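Local coordinates for DUF4439 domain-containing protein (Mycobacterium tuberculosis, PDB 2IB0), which is of unknown function but folds as a four-helix bundle of the ferritin clan, with two copies of the chain in the assembly, at residues A[34-38]-A[81-87]; A[29-33]-A[113-117]; A[51-57]-A[143-147]; A[42-48]-A[93-99]; A[107-111]-A[137-141]. All blocks are in the same frame, centred on the assembly; numbering follows the deposited sequence.

Overall arrangement
The five contacts trace how a ferritin-like bundle of helices 18-46, 52-75, 96-120 and 124-150 is held together. Interactions 2, 3 and 5 pair antiparallel helices. Interaction 4 joins the end of helix 18-46 to the start of helix 96-120, about 24 Å from interaction 2 (centres), which links the same two helices; interaction 1 lays the connection between helices 52-75 and 96-120 on the bundle surface. Interactions 2 and 5, centres about 11 Å apart, touch through Val-32 and Gly-110, and His-62 is hydrogen-bonded to both Glu-33 of interaction 2 and Glu-107 of interaction 5. Trp-144 and Val-43 join interactions 3 and 4, whereas Leu-54 and Met-140 join 3 and 5. Segments of interactions 2, 3 and 5 also reach the second subunit.

Interaction 1: residues A[34-38]-A[81-87]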
# COMPACT_ATOMS: atom_id res chain seq x y z
N HIS A 34 -18.29 4.46 -0.74
CA HIS A 34 -19.36 5.34 -1.20
C HIS A 34 -19.03 6.83 -0.97
O HIS A 34 -19.19 7.65 -1.88
CB HIS A 34 -20.68 5.01 -0.51
CG HIS A 34 -21.31 3.76 -1.03
ND1 HIS A 34 -21.84 2.80 -0.20
CD2 HIS A 34 -21.50 3.31 -2.29
CE1 HIS A 34 -22.35 1.81 -0.92
NE2 HIS A 34 -22.14 2.09 -2.19
N ALA A 35 -18.54 7.13 0.24
CA ALA A 35 -18.19 8.48 0.66
C ALA A 35 -17.02 9.05 -0.13
O ALA A 35 -16.97 10.26 -0.37
CB ALA A 35 -17.88 8.51 2.13
N THR A 36 -16.10 8.18 -0.56
CA THR A 36 -14.96 8.57 -1.38
C THR A 36 -15.33 8.89 -2.81
O THR A 36 -14.84 9.87 -3.36
CB THR A 36 -13.88 7.49 -1.41
OG1 THR A 36 -13.34 7.41 -0.10
CG2 THR A 36 -12.78 7.88 -2.31
N ILE A 37 -16.17 8.04 -3.41
CA ILE A 37 -16.67 8.24 -4.75
C ILE A 37 -17.46 9.57 -4.81
O ILE A 37 -17.27 10.35 -5.74
CB ILE A 37 -17.59 7.04 -5.21
CG1 ILE A 37 -16.75 5.77 -5.38
CG2 ILE A 37 -18.55 7.42 -6.40
CD1 ILE A 37 -17.56 4.51 -5.11
N TYR A 38 -18.29 9.82 -3.81
CA TYR A 38 -18.98 11.12 -3.71
C TYR A 38 -17.96 12.27 -3.62
O TYR A 38 -18.12 13.31 -4.28
CB TYR A 38 -19.92 11.09 -2.50
CG TYR A 38 -20.50 12.40 -2.06
CD1 TYR A 38 -21.68 12.89 -2.65
CD2 TYR A 38 -19.95 13.14 -1.00
CE1 TYR A 38 -22.27 14.09 -2.23
CE2 TYR A 38 -20.57 14.36 -0.56
CZ TYR A 38 -21.70 14.82 -1.19
OH TYR A 38 -22.37 15.97 -0.79
N PRO A 81 -24.73 -2.04 2.78
CA PRO A 81 -25.04 -0.62 2.93
C PRO A 81 -25.07 0.07 1.56
O PRO A 81 -24.15 -0.12 0.74
CB PRO A 81 -23.87 -0.07 3.79
CG PRO A 81 -22.82 -1.15 3.81
CD PRO A 81 -23.61 -2.44 3.67
N ILE A 82 -26.15 0.81 1.29
CA ILE A 82 -26.24 1.62 0.07
C ILE A 82 -25.72 3.04 0.36
O ILE A 82 -25.58 3.43 1.53
CB ILE A 82 -27.69 1.63 -0.51
CG1 ILE A 82 -28.65 2.40 0.40
CG2 ILE A 82 -28.16 0.18 -0.78
CD1 ILE A 82 -29.85 3.01 -0.31
N ALA A 83 -25.42 3.81 -0.68
CA ALA A 83 -24.89 5.16 -0.46
C ALA A 83 -25.95 6.10 0.16
O ALA A 83 -27.16 5.93 -0.08
CB ALA A 83 -24.33 5.74 -1.76
N ALA A 84 -25.49 7.05 0.98
CA ALA A 84 -26.32 8.16 1.44
C ALA A 84 -26.41 9.17 0.28
O ALA A 84 -25.51 9.21 -0.58
CB ALA A 84 -25.72 8.81 2.72
N ALA A 85 -27.50 9.95 0.25
CA ALA A 85 -27.75 11.01 -0.76
C ALA A 85 -26.62 12.07 -0.82
O ALA A 85 -26.05 12.34 -1.90
CB ALA A 85 -29.10 11.67 -0.50
N GLY A 86 -26.32 12.66 0.34
CA GLY A 86 -25.10 13.44 0.55
C GLY A 86 -24.27 12.92 1.72
O GLY A 86 -24.70 12.05 2.50
N TYR A 87 -23.04 13.42 1.82
CA TYR A 87 -22.13 13.14 2.94
C TYR A 87 -21.70 14.48 3.45
O TYR A 87 -21.86 15.50 2.79
CB TYR A 87 -20.92 12.29 2.51
CG TYR A 87 -21.31 10.86 2.20
CD1 TYR A 87 -21.27 9.87 3.19
CD2 TYR A 87 -21.77 10.50 0.92
CE1 TYR A 87 -21.68 8.56 2.90
CE2 TYR A 87 -22.14 9.20 0.63
CZ TYR A 87 -22.11 8.24 1.62
OH TYR A 87 -22.53 6.97 1.31
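His-34 turns its imidazole toward the loop, with the methyl group of Ala-83 lying over the ring: Ala-83 CB stands 3.9 Å from the centroid of the His-34 ring and 22° off its normal, a CH-pi contact. At the edge of the same ring, His-34 CE1 comes within 3.1 Å of Pro-81 O, a carbonyl that the contact buries without a hydrogen-bonding partner. At the next residue, Ala-35, the roles reverse, because here the loop supplies the aromatic group. Tyr-87 folds back between its own segment and the helix and sets its ring over the helix backbone, so that Ala-35 CA sits 3.9 Å from the Tyr-87 ring centroid and only 5° off the normal. In this ferritin-like four-helix bundle the long connection between helices 52-75 and 96-120 runs along the outside, and residues 81-87 are one part of it that rests on helix 18-46. Within the loop, Ala-84 N donates a hydrogen bond to Tyr-87 OH at 3.0 Å. Tyr-38, in the t rotamer, lies beside Tyr-87 with the ring planes at 55° and the centroids 5.4 Å apart, an oblique pairing. Tyr-38 CE2 reaches Tyr-87 CB at 3.7 Å, while Tyr-87 N lies over the face of the Tyr-38 ring.

Interaction 2: residues A[29-33]-A[113-117]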
# COMPACT_ATOMS: atom_id res chain seq x y z
N ALA A 29 -16.00 -0.46 5.28
CA ALA A 29 -15.04 -0.13 4.23
C ALA A 29 -15.84 0.25 3.02
O ALA A 29 -15.48 1.17 2.31
CB ALA A 29 -14.15 -1.32 3.93
N LEU A 30 -16.97 -0.44 2.83
CA LEU A 30 -17.91 -0.13 1.75
C LEU A 30 -18.50 1.28 1.89
O LEU A 30 -18.66 2.01 0.90
CB LEU A 30 -19.05 -1.16 1.67
CG LEU A 30 -20.11 -0.78 0.64
CD1 LEU A 30 -19.49 -0.51 -0.73
CD2 LEU A 30 -21.29 -1.82 0.57
N ALA A 31 -18.86 1.63 3.13
CA ALA A 31 -19.37 2.96 3.50
C ALA A 31 -18.32 4.02 3.25
O ALA A 31 -18.63 5.10 2.80
CB ALA A 31 -19.84 2.97 4.96
N VAL A 32 -17.07 3.71 3.51
CA VAL A 32 -15.99 4.65 3.20
C VAL A 32 -15.85 4.84 1.66
O VAL A 32 -15.70 5.98 1.19
CB VAL A 32 -14.67 4.22 3.86
CG1 VAL A 32 -13.47 5.03 3.27
CG2 VAL A 32 -14.76 4.40 5.40
N GLU A 33 -15.90 3.74 0.91
CA GLU A 33 -15.92 3.77 -0.57
C GLU A 33 -17.04 4.64 -1.17
O GLU A 33 -16.76 5.45 -2.05
CB GLU A 33 -16.03 2.34 -1.15
CG GLU A 33 -14.73 1.48 -0.99
CD GLU A 33 -13.45 2.15 -1.52
OE1 GLU A 33 -13.46 2.77 -2.61
OE2 GLU A 33 -12.40 2.03 -0.87
N ALA A 113 -9.57 2.03 6.69
CA ALA A 113 -10.73 1.13 6.67
C ALA A 113 -10.34 -0.24 6.08
O ALA A 113 -10.74 -1.27 6.59
CB ALA A 113 -11.87 1.73 5.89
N TRP A 114 -9.54 -0.24 5.03
CA TRP A 114 -9.00 -1.48 4.49
C TRP A 114 -8.03 -2.24 5.38
O TRP A 114 -8.06 -3.47 5.41
CB TRP A 114 -8.47 -1.29 3.07
CG TRP A 114 -9.66 -1.02 2.16
CD1 TRP A 114 -9.99 0.16 1.57
CD2 TRP A 114 -10.68 -1.96 1.80
NE1 TRP A 114 -11.15 0.03 0.85
CE2 TRP A 114 -11.60 -1.27 0.97
CE3 TRP A 114 -10.91 -3.32 2.10
CZ2 TRP A 114 -12.72 -1.88 0.42
CZ3 TRP A 114 -12.05 -3.93 1.57
CH2 TRP A 114 -12.94 -3.21 0.74
N ARG A 115 -7.18 -1.54 6.13
CA ARG A 115 -6.34 -2.23 7.12
C ARG A 115 -7.21 -2.95 8.14
O ARG A 115 -6.85 -4.02 8.59
CB ARG A 115 -5.40 -1.26 7.81
CG ARG A 115 -4.46 -1.92 8.76
CD ARG A 115 -3.44 -0.91 9.32
NE ARG A 115 -2.82 -0.13 8.26
CZ ARG A 115 -3.05 1.16 8.02
NH1 ARG A 115 -3.89 1.87 8.78
NH2 ARG A 115 -2.40 1.75 7.01
N ALA A 116 -8.37 -2.38 8.50
CA ALA A 116 -9.28 -3.09 9.42
C ALA A 116 -9.88 -4.37 8.83
O ALA A 116 -10.08 -5.34 9.54
CB ALA A 116 -10.39 -2.17 9.89
N VAL A 117 -10.22 -4.35 7.54
CA VAL A 117 -10.67 -5.58 6.86
C VAL A 117 -9.53 -6.65 6.82
O VAL A 117 -9.75 -7.86 7.10
CB VAL A 117 -11.27 -5.26 5.44
CG1 VAL A 117 -11.71 -6.54 4.74
CG2 VAL A 117 -12.53 -4.24 5.54
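In this ferritin-like four-helix bundle, the antiparallel segments 29-33 and 113-117 combine small residues with one large ring. The short axes approach to 9.9 Å at 157°, and alanines let Ala-29 CA and Ala-113 CA come within 5.1 Å. Trp-114 is the large member. Its CA-to-CB bond points sideways, but the m rotamer (chi2 109°) brings the indole back across the interface, where Ala-29 CB sits 3.8 Å from the centroid of the six-membered ring and 9° off its normal, a CH-pi contact over the face. Val-117 and Val-32, both t, fill in around the alanines: Val-117 CG2 lies 3.7 Å from Ala-29 CB, and Val-32 CG2 lies 4.0 Å from Ala-113 CB. Glu-33 bends through m at both chi1 and chi2, which places its carboxylate in the bundle interior at the edge of the indole. There it is shared between helices: OE1 is hydrogen-bonded to His-62 and OE2 forms a salt bridge with Arg-65, both on helix 52-75. The same OE2 of Glu-33 accepts a nearly straight hydrogen bond from Trp-114 NE1, 2.9 Å long with an angle of 174° at the hydrogen.

Interaction 3: residues A[51-57]-A[143-147]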
# COMPACT_ATOMS: atom_id res chain seq x y z
N VAL A 51 -5.00 17.31 -13.67
CA VAL A 51 -5.06 16.07 -12.90
C VAL A 51 -6.34 15.28 -13.25
O VAL A 51 -6.79 14.45 -12.46
CB VAL A 51 -5.04 16.33 -11.36
CG1 VAL A 51 -3.74 17.00 -10.93
CG2 VAL A 51 -6.25 17.16 -10.94
N ASN A 52 -6.97 15.56 -14.39
CA ASN A 52 -8.12 14.70 -14.65
C ASN A 52 -7.93 13.29 -15.08
O ASN A 52 -8.83 12.49 -14.89
CB ASN A 52 -9.52 15.31 -15.06
CG ASN A 52 -9.54 16.82 -15.36
OD1 ASN A 52 -9.71 17.67 -14.43
ND2 ASN A 52 -9.54 17.14 -16.66
N PHE A 53 -6.74 12.97 -15.58
CA PHE A 53 -6.29 11.58 -15.70
C PHE A 53 -6.30 10.88 -14.34
O PHE A 53 -6.73 9.76 -14.24
CB PHE A 53 -4.87 11.50 -16.28
CG PHE A 53 -4.79 11.62 -17.80
CD1 PHE A 53 -5.76 11.01 -18.64
CD2 PHE A 53 -3.72 12.31 -18.41
CE1 PHE A 53 -5.69 11.12 -20.05
CE2 PHE A 53 -3.62 12.42 -19.82
CZ PHE A 53 -4.61 11.82 -20.64
N LEU A 54 -5.82 11.57 -13.30
CA LEU A 54 -5.76 11.06 -11.93
C LEU A 54 -7.16 10.87 -11.33
O LEU A 54 -7.49 9.82 -10.75
CB LEU A 54 -4.87 11.98 -11.08
CG LEU A 54 -4.46 11.67 -9.61
CD1 LEU A 54 -3.91 10.26 -9.47
CD2 LEU A 54 -3.45 12.71 -8.99
N VAL A 55 -8.01 11.88 -11.49
CA VAL A 55 -9.37 11.81 -10.99
C VAL A 55 -10.10 10.65 -11.65
O VAL A 55 -10.69 9.84 -10.94
CB VAL A 55 -10.17 13.12 -11.24
CG1 VAL A 55 -11.68 12.92 -10.87
CG2 VAL A 55 -9.57 14.31 -10.45
N ALA A 56 -10.07 10.57 -12.98
CA ALA A 56 -10.73 9.46 -13.69
C ALA A 56 -10.26 8.09 -13.18
O ALA A 56 -11.09 7.20 -12.93
CB ALA A 56 -10.52 9.55 -15.21
N ASP A 57 -8.93 7.93 -13.10
CA ASP A 57 -8.29 6.73 -12.56
C ASP A 57 -8.82 6.39 -11.17
O ASP A 57 -9.19 5.27 -10.92
CB ASP A 57 -6.77 6.97 -12.40
CG ASP A 57 -5.97 6.72 -13.66
OD1 ASP A 57 -6.54 6.27 -14.69
OD2 ASP A 57 -4.72 6.98 -13.59
N ARG A 143 0.27 9.63 -4.84
CA ARG A 143 0.09 10.36 -6.10
C ARG A 143 -0.53 11.78 -5.92
O ARG A 143 -0.13 12.72 -6.57
CB ARG A 143 -0.78 9.55 -7.08
CG ARG A 143 -0.09 8.30 -7.47
CD ARG A 143 -0.88 7.38 -8.44
NE ARG A 143 -1.05 8.04 -9.74
CZ ARG A 143 -1.97 7.75 -10.66
NH1 ARG A 143 -2.89 6.77 -10.48
NH2 ARG A 143 -2.00 8.45 -11.80
N TRP A 144 -1.50 11.92 -5.03
CA TRP A 144 -2.07 13.24 -4.74
C TRP A 144 -1.14 14.14 -3.92
O TRP A 144 -1.16 15.35 -4.09
CB TRP A 144 -3.44 13.10 -4.05
CG TRP A 144 -4.52 12.73 -4.99
CD1 TRP A 144 -5.09 11.49 -5.16
CD2 TRP A 144 -5.18 13.62 -5.92
NE1 TRP A 144 -6.07 11.56 -6.16
CE2 TRP A 144 -6.15 12.85 -6.62
CE3 TRP A 144 -5.05 15.00 -6.22
CZ2 TRP A 144 -7.00 13.42 -7.63
CZ3 TRP A 144 -5.91 15.56 -7.22
CH2 TRP A 144 -6.85 14.75 -7.91
N ASN A 145 -0.32 13.53 -3.05
CA ASN A 145 0.70 14.24 -2.31
C ASN A 145 1.80 14.78 -3.23
O ASN A 145 2.37 15.83 -2.98
CB ASN A 145 1.31 13.32 -1.28
CG ASN A 145 0.65 13.44 0.08
OD1 ASN A 145 0.33 12.41 0.75
ND2 ASN A 145 0.47 14.69 0.55
N ARG A 146 2.10 14.02 -4.28
CA ARG A 146 3.03 14.43 -5.31
C ARG A 146 2.43 15.62 -6.09
O ARG A 146 3.15 16.55 -6.43
CB ARG A 146 3.32 13.26 -6.24
CG ARG A 146 4.45 13.47 -7.18
CD ARG A 146 4.88 12.08 -7.73
NE ARG A 146 5.56 11.27 -6.70
CZ ARG A 146 5.36 9.96 -6.46
NH1 ARG A 146 4.49 9.25 -7.15
NH2 ARG A 146 6.05 9.37 -5.49
N VAL A 147 1.12 15.59 -6.36
CA VAL A 147 0.44 16.76 -6.90
C VAL A 147 0.57 18.00 -5.98
O VAL A 147 1.01 19.07 -6.42
CB VAL A 147 -1.06 16.43 -7.26
CG1 VAL A 147 -1.80 17.71 -7.70
CG2 VAL A 147 -1.10 15.39 -8.39
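Leu-54, Trp-144 and Arg-143 carry most of this antiparallel helix pair of the four-helix bundle, in which helical residues 52-57 and 143-147 run at 158° with axes 11.7 Å apart. So wide a spacing leaves room for large side chains, and Leu-54 (chi1 t, chi2 p) fills the middle of it. Its two methyl groups serve different neighbours. CD2 of Leu-54 lies over the Trp-144 indole, 3.6 Å from the six-membered ring centroid and 13° off the normal, and also 3.6 Å from Val-147 CG2; CD1 rests on the face of the Arg-143 guanidinium, 3.4 Å from CZ. The far end of the indole fits against two valines, with Trp-144 CH2 at 3.7 Å from Val-55 CG2 and 3.9 Å from CG2 of Val-51, the N-cap residue of helix 52-75. Arg-143, which also packs against Arg-146 of the second subunit, bridges the outer side: its NH2 forms a long salt bridge of 3.6 Å with Asp-57 OD2.

Interaction 4: residues A[42-48]-A[93-99]; sequences IVSALSP and VSSAADA
In this ferritin-like four-helix bundle the C-terminal end of helix 18-46 meets the start of helix 96-120, and small residues there allow a close approach. Build 42-46 as the last helical turn, let Ser-47 leave helical geometry (phi/psi -38°/158°), then add Pro-48. Before helix 96-120, Val-93 (-134°/150°) and Ser-95 (-155°/171°) are extended, with a kink at Ser-94 (-149°/-2°). Set Val-43 CA 4.7 Å from Ala-99 CA, and Ser-47 CA 4.6 Å from Ala-96 CA. Leu-46 (chi1 m, chi2 t) is the main bump: it enters the hollow between lead-in and helix, CD1 3.6 Å from Val-93 CG2 and CD2 3.7 Å from Ser-95 C. In return, Ala-99 CB sits in a hollow formed by Leu-46 CD1 (3.9 Å), Ser-47 OG (4.0 Å) and Val-43 CG1 (4.3 Å), and Ala-96 CB fits the chain bend, 3.6 Å from Pro-48 CD. Ser-47 OG donates locally to Val-43 O (2.5 Å), Ser-94 N to Asp-98 OD2 (2.6 Å). The union therefore rests mainly on van der Waals fit, without direct hydrogen bonds between the segments.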
# COMPACT_ATOMS: atom_id res chain seq x y z
N ILE A 42 -16.43 16.11 -6.09
CA ILE A 42 -16.03 17.45 -5.69
C ILE A 42 -14.57 17.73 -6.08
O ILE A 42 -14.27 18.79 -6.61
CB ILE A 42 -16.28 17.69 -4.19
CG1 ILE A 42 -17.79 17.81 -3.92
CG2 ILE A 42 -15.66 19.01 -3.73
CD1 ILE A 42 -18.52 16.45 -3.79
N VAL A 43 -13.69 16.77 -5.86
CA VAL A 43 -12.31 16.87 -6.31
C VAL A 43 -12.32 17.24 -7.79
O VAL A 43 -11.67 18.22 -8.20
CB VAL A 43 -11.54 15.56 -6.06
CG1 VAL A 43 -10.14 15.59 -6.69
CG2 VAL A 43 -11.46 15.28 -4.57
N SER A 44 -13.10 16.52 -8.59
CA SER A 44 -13.16 16.80 -10.03
C SER A 44 -13.68 18.20 -10.42
O SER A 44 -13.08 18.89 -11.27
CB SER A 44 -14.02 15.72 -10.69
OG SER A 44 -14.23 16.02 -12.05
N ALA A 45 -14.82 18.60 -9.84
CA ALA A 45 -15.45 19.89 -10.11
C ALA A 45 -14.55 21.06 -9.78
O ALA A 45 -14.63 22.09 -10.45
CB ALA A 45 -16.74 20.00 -9.34
N LEU A 46 -13.75 20.93 -8.71
CA LEU A 46 -12.82 21.97 -8.31
C LEU A 46 -11.50 22.00 -9.10
O LEU A 46 -11.10 23.09 -9.59
CB LEU A 46 -12.46 21.84 -6.83
CG LEU A 46 -13.41 22.34 -5.73
CD1 LEU A 46 -13.06 21.61 -4.48
CD2 LEU A 46 -13.34 23.83 -5.53
N SER A 47 -10.88 20.80 -9.22
CA SER A 47 -9.45 20.50 -9.71
C SER A 47 -8.98 21.37 -10.86
O SER A 47 -9.82 21.67 -11.71
CB SER A 47 -9.27 19.05 -9.96
OG SER A 47 -9.20 18.40 -8.72
N PRO A 48 -7.65 21.52 -11.09
CA PRO A 48 -6.99 21.37 -12.41
C PRO A 48 -7.39 20.36 -13.42
O PRO A 48 -7.31 19.18 -13.12
CB PRO A 48 -5.49 21.37 -12.09
CG PRO A 48 -5.40 22.16 -10.85
CD PRO A 48 -6.59 21.58 -10.05
N VAL A 93 -13.73 22.74 1.63
CA VAL A 93 -13.01 23.04 0.41
C VAL A 93 -13.54 24.33 -0.20
O VAL A 93 -14.72 24.64 -0.05
CB VAL A 93 -13.05 21.85 -0.61
CG1 VAL A 93 -12.44 20.56 0.03
CG2 VAL A 93 -14.44 21.56 -1.12
N SER A 94 -12.69 25.07 -0.89
CA SER A 94 -13.15 26.24 -1.61
C SER A 94 -12.34 26.53 -2.87
O SER A 94 -12.64 27.46 -3.60
CB SER A 94 -13.18 27.45 -0.70
OG SER A 94 -11.90 27.76 -0.25
N SER A 95 -11.30 25.75 -3.13
CA SER A 95 -10.58 25.98 -4.37
C SER A 95 -9.87 24.73 -4.83
O SER A 95 -9.83 23.71 -4.12
CB SER A 95 -9.59 27.14 -4.22
OG SER A 95 -8.49 26.68 -3.43
N ALA A 96 -9.35 24.82 -6.05
CA ALA A 96 -8.49 23.78 -6.65
C ALA A 96 -7.43 23.13 -5.76
O ALA A 96 -7.25 21.91 -5.85
CB ALA A 96 -7.90 24.29 -8.03
N ALA A 97 -6.78 23.86 -4.86
CA ALA A 97 -5.78 23.25 -3.91
C ALA A 97 -6.37 22.44 -2.77
O ALA A 97 -5.77 21.43 -2.28
CB ALA A 97 -4.86 24.27 -3.37
N ASP A 98 -7.55 22.85 -2.31
CA ASP A 98 -8.21 22.11 -1.25
C ASP A 98 -8.56 20.71 -1.71
O ASP A 98 -8.65 19.80 -0.89
CB ASP A 98 -9.48 22.79 -0.83
CG ASP A 98 -9.25 24.12 -0.22
OD1 ASP A 98 -8.19 24.30 0.42
OD2 ASP A 98 -10.14 24.98 -0.36
N ALA A 99 -8.77 20.55 -3.00
CA ALA A 99 -9.30 19.29 -3.56
C ALA A 99 -8.29 18.13 -3.55
O ALA A 99 -8.67 16.99 -3.28
CB ALA A 99 -9.81 19.51 -4.97

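Interaction 5: residues A[107-111]-A[137-141]; sequences ENDGA and SAVMA
Helices 96-120 and 124-150 are successive antiparallel members of the ferritin-like bundle; segments 107-111 and 137-141, both helical, cross at 159° with axes 8.2 Å apart and Glu-107 CA 4.9 Å from Ser-137 CA. Ser-137 (m) comes first and lies at the closest CA approach: its CA lies 3.4 Å from Glu-107 OE1, its CB 3.7 Å from Ala-111 N, and its OG 3.9 Å from Gly-110 C. That hydroxyl is hydrogen-bonded to Ala-133 O and to a water at 2.5 Å, and the water also donates weakly to Glu-107 OE1 at 3.4 Å. Ala-138 and Val-139 point away and pack against Thr-135 and Val-139 of the second subunit. Met-140, m at all three torsions, sets its CB 3.4 Å from Glu-107 CD and then leads off to Leu-54, Ala-58 and Gln-61 on helix 52-75. Ala-141 closes the pairing, with CB 3.7 Å from Glu-107 CB and 3.5 Å from Asn-108 ND2. Glu-107 (chi1 and chi2 m) lays its carboxylate against Ser-137 and Met-140. The two helices are thus joined by close fit and one weak water bridge, while Glu-107 OE2 finds hydrogen-bond partners in Tyr-40 OH and His-62 NE2, on helices 18-46 and 52-75.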
# COMPACT_ATOMS: atom_id res chain seq x y z
N GLU A 107 -8.16 9.00 0.67
CA GLU A 107 -7.34 7.81 0.42
C GLU A 107 -6.77 7.27 1.71
O GLU A 107 -6.75 6.07 1.92
CB GLU A 107 -6.25 8.18 -0.58
CG GLU A 107 -6.80 8.49 -2.02
CD GLU A 107 -7.65 7.35 -2.69
OE1 GLU A 107 -7.61 6.16 -2.28
OE2 GLU A 107 -8.34 7.66 -3.68
N ASN A 108 -6.26 8.17 2.56
CA ASN A 108 -5.80 7.83 3.90
C ASN A 108 -6.90 7.22 4.76
O ASN A 108 -6.66 6.23 5.43
CB ASN A 108 -5.16 9.04 4.59
CG ASN A 108 -3.76 9.36 4.05
OD1 ASN A 108 -3.22 10.45 4.26
ND2 ASN A 108 -3.18 8.42 3.39
N ASP A 109 -8.11 7.79 4.76
CA ASP A 109 -9.24 7.18 5.46
C ASP A 109 -9.57 5.78 4.87
O ASP A 109 -10.00 4.87 5.58
CB ASP A 109 -10.51 8.07 5.34
CG ASP A 109 -10.47 9.34 6.22
OD1 ASP A 109 -9.60 9.48 7.12
OD2 ASP A 109 -11.37 10.21 6.02
N GLY A 110 -9.43 5.63 3.54
CA GLY A 110 -9.67 4.34 2.89
C GLY A 110 -8.61 3.29 3.28
O GLY A 110 -8.96 2.11 3.48
N ALA A 111 -7.34 3.68 3.35
CA ALA A 111 -6.29 2.78 3.88
C ALA A 111 -6.64 2.29 5.29
O ALA A 111 -6.60 1.10 5.59
CB ALA A 111 -4.92 3.48 3.91
N SER A 137 -5.11 2.43 -2.20
CA SER A 137 -5.48 3.63 -1.44
C SER A 137 -4.19 4.40 -1.08
O SER A 137 -4.10 5.59 -1.25
CB SER A 137 -6.22 3.24 -0.14
OG SER A 137 -7.48 2.64 -0.39
N ALA A 138 -3.21 3.68 -0.55
CA ALA A 138 -1.86 4.22 -0.27
C ALA A 138 -1.10 4.76 -1.48
O ALA A 138 -0.44 5.78 -1.38
CB ALA A 138 -1.03 3.17 0.37
N VAL A 139 -1.12 4.05 -2.59
CA VAL A 139 -0.49 4.52 -3.83
C VAL A 139 -1.28 5.77 -4.31
O VAL A 139 -0.68 6.81 -4.66
CB VAL A 139 -0.42 3.40 -4.86
CG1 VAL A 139 -0.16 3.95 -6.25
CG2 VAL A 139 0.68 2.33 -4.44
N MET A 140 -2.61 5.73 -4.24
CA MET A 140 -3.40 6.93 -4.62
C MET A 140 -3.06 8.18 -3.81
O MET A 140 -2.92 9.28 -4.38
CB MET A 140 -4.92 6.69 -4.57
CG MET A 140 -5.54 6.09 -5.85
SD MET A 140 -5.23 6.95 -7.44
CE MET A 140 -5.25 8.53 -6.90
N ALA A 141 -2.98 8.04 -2.48
CA ALA A 141 -2.55 9.12 -1.57
C ALA A 141 -1.17 9.66 -1.93
O ALA A 141 -0.97 10.89 -1.92
CB ALA A 141 -2.61 8.67 -0.05
O HOH W 1 -9.60 4.04 -0.44